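Cystathionine beta-lyase family protein, YNBB B.subtilis ortholog (Clostridium acetobutylicum, PDB 3HVY) is a putative pyridoxal-phosphate-dependent lyase of the methionine gamma-lyase family, probably acting on sulfur amino acids and linked by name to aluminium resistance. Local coordinates at residues 343-348 / 395-400. Residues are numbered along the deposited sequence; the frame is centred on the assembly and turned at random.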
loop_
_atom_site.group_PDB
_atom_site.type_symbol
_atom_site.label_atom_id
_atom_site.label_comp_id
_atom_site.label_asym_id
_atom_site.label_seq_id
_atom_site.Cartn_x
_atom_site.Cartn_y
_atom_site.Cartn_z
ATOM N N LYS D 343 35.154 -23.456 10.533
ATOM C CA LYS D 343 35.414 -22.044 10.704
ATOM C C LYS D 343 35.309 -21.312 9.381
ATOM O O LYS D 343 34.683 -20.252 9.305
ATOM C CB LYS D 343 36.787 -21.804 11.253
ATOM C CG LYS D 343 37.090 -20.340 11.495
ATOM C CD LYS D 343 38.339 -20.147 12.352
ATOM C CE LYS D 343 38.397 -18.765 12.996
ATOM N NZ LYS D 343 38.518 -17.642 12.013
ATOM N N LYS D 344 35.952 -21.865 8.355
ATOM C CA LYS D 344 35.938 -21.253 7.002
ATOM C C LYS D 344 34.513 -21.046 6.483
ATOM O O LYS D 344 34.168 -19.990 5.940
ATOM C CB LYS D 344 36.779 -22.083 6.027
ATOM C CG LYS D 344 38.268 -22.020 6.290
ATOM C CD LYS D 344 38.991 -22.974 5.364
ATOM C CE LYS D 344 40.482 -22.906 5.517
ATOM N NZ LYS D 344 41.088 -23.924 4.626
ATOM N N LEU D 345 33.675 -22.057 6.670
ATOM C CA LEU D 345 32.287 -21.964 6.275
ATOM C C LEU D 345 31.575 -20.805 6.962
ATOM O O LEU D 345 30.853 -20.026 6.325
ATOM C CB LEU D 345 31.570 -23.264 6.619
ATOM C CG LEU D 345 30.052 -23.363 6.427
ATOM C CD1 LEU D 345 29.590 -22.997 5.030
ATOM C CD2 LEU D 345 29.576 -24.773 6.795
ATOM N N ILE D 346 31.751 -20.728 8.272
ATOM C CA ILE D 346 31.021 -19.758 9.071
ATOM C C ILE D 346 31.519 -18.378 8.758
ATOM O O ILE D 346 30.724 -17.468 8.514
ATOM C CB ILE D 346 31.124 -20.073 10.569
ATOM C CG1 ILE D 346 30.241 -21.312 10.871
ATOM C CG2 ILE D 346 30.741 -18.853 11.395
ATOM C CD1 ILE D 346 30.627 -22.042 12.156
ATOM N N ASP D 347 32.829 -18.243 8.693
ATOM C CA ASP D 347 33.437 -16.975 8.361
ATOM C C ASP D 347 32.954 -16.472 7.001
ATOM O O ASP D 347 32.738 -15.284 6.825
ATOM C CB ASP D 347 34.963 -17.080 8.370
ATOM C CG ASP D 347 35.560 -17.116 9.801
ATOM O OD1 ASP D 347 34.787 -17.034 10.794
ATOM O OD2 ASP D 347 36.816 -17.215 9.920
ATOM N N PHE D 348 32.795 -17.380 6.039
ATOM C CA PHE D 348 32.409 -16.992 4.687
ATOM C C PHE D 348 30.969 -16.461 4.677
ATOM O O PHE D 348 30.674 -15.404 4.059
ATOM C CB PHE D 348 32.546 -18.171 3.718
ATOM C CG PHE D 348 32.177 -17.820 2.291
ATOM C CD1 PHE D 348 33.148 -17.327 1.427
ATOM C CD2 PHE D 348 30.878 -18.008 1.818
ATOM C CE1 PHE D 348 32.826 -16.997 0.096
ATOM C CE2 PHE D 348 30.539 -17.678 0.502
ATOM C CZ PHE D 348 31.531 -17.180 -0.356
ATOM N N ALA D 395 23.813 -22.718 5.143
ATOM C CA ALA D 395 24.506 -23.972 5.248
ATOM C C ALA D 395 24.126 -24.704 6.508
ATOM O O ALA D 395 24.095 -24.106 7.572
ATOM C CB ALA D 395 26.031 -23.724 5.262
ATOM N N PRO D 396 23.852 -25.997 6.396
ATOM C CA PRO D 396 23.859 -26.805 7.626
ATOM C C PRO D 396 25.271 -27.001 8.116
ATOM O O PRO D 396 26.196 -27.174 7.320
ATOM C CB PRO D 396 23.309 -28.141 7.165
ATOM C CG PRO D 396 23.601 -28.206 5.729
ATOM C CD PRO D 396 23.501 -26.798 5.217
ATOM N N ILE D 397 25.462 -27.013 9.433
ATOM C CA ILE D 397 26.804 -27.171 9.969
ATOM C C ILE D 397 27.067 -28.662 10.152
ATOM O O ILE D 397 26.686 -29.256 11.165
ATOM C CB ILE D 397 26.994 -26.401 11.286
ATOM C CG1 ILE D 397 26.681 -24.914 11.082
ATOM C CG2 ILE D 397 28.424 -26.506 11.770
ATOM C CD1 ILE D 397 27.733 -24.227 10.212
ATOM N N ARG D 398 27.676 -29.256 9.129
ATOM C CA ARG D 398 28.093 -30.663 9.168
ATOM C C ARG D 398 29.151 -30.856 8.104
ATOM O O ARG D 398 29.169 -30.120 7.076
ATOM C CB ARG D 398 26.929 -31.604 8.886
ATOM C CG ARG D 398 26.006 -31.172 7.747
ATOM C CD ARG D 398 25.170 -32.346 7.280
ATOM N NE ARG D 398 23.788 -31.996 6.936
ATOM C CZ ARG D 398 23.291 -31.831 5.703
ATOM N NH1 ARG D 398 24.042 -31.942 4.598
ATOM N NH2 ARG D 398 22.006 -31.538 5.569
ATOM N N GLU D 399 30.019 -31.826 8.352
ATOM C CA GLU D 399 31.084 -32.242 7.406
ATOM C C GLU D 399 30.417 -32.554 6.103
ATOM O O GLU D 399 29.288 -32.998 6.103
ATOM C CB GLU D 399 31.842 -33.495 7.899
ATOM C CG GLU D 399 32.952 -33.217 8.917
ATOM N N PRO D 400 31.062 -32.232 4.973
ATOM C CA PRO D 400 32.341 -31.574 4.831
ATOM C C PRO D 400 32.198 -30.035 4.702
ATOM O O PRO D 400 32.995 -29.416 4.005
ATOM C CB PRO D 400 32.882 -32.198 3.546
ATOM C CG PRO D 400 31.627 -32.431 2.722
ATOM C CD PRO D 400 30.469 -32.547 3.659
#
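An apolar contact joins Leu-345 and Ile-346 of helix 342-354 to Ala-395 of strand 392-396 and Ile-397 just along the chain, where the helix lies against the five-stranded antiparallel sheet. With CG anti to the backbone N (chi1 174°), the fork of Leu-345 starts out toward the strand, and both its methyls reach Ala-395. CD1 lies 3.6 Å from the CB of Ala-395, while CD2 reaches the CD1 of Ile-397 at 3.9 Å and also passes 4.0 Å from the CB of Ala-395. The small methyl of Ala-395, directed at the helix, is consistent with the close approach of the forked leucine. Ile-397 meets the helix with the tip of its longer branch: CD1 also lies 3.9 Å from CG1 of Ile-346, whose side chain crosses it at about a right angle. The single CD1 methyl of Ile-397 therefore touches two consecutive helix residues. Ile-377 of the neighbouring strand 376-379 touches both isoleucines, and Phe-339 and Tyr-401 add to the surroundings of Leu-345. Lys-343 and Asp-347, one helical turn apart, pair with each other instead, NZ meeting the syn lone pair of OD2 at 2.7 Å in a salt bridge. The side-chain groups that meet across the interface are methyls and a methylene, so at this point van der Waals contact and the match of shapes, not directional bonding, govern the contact.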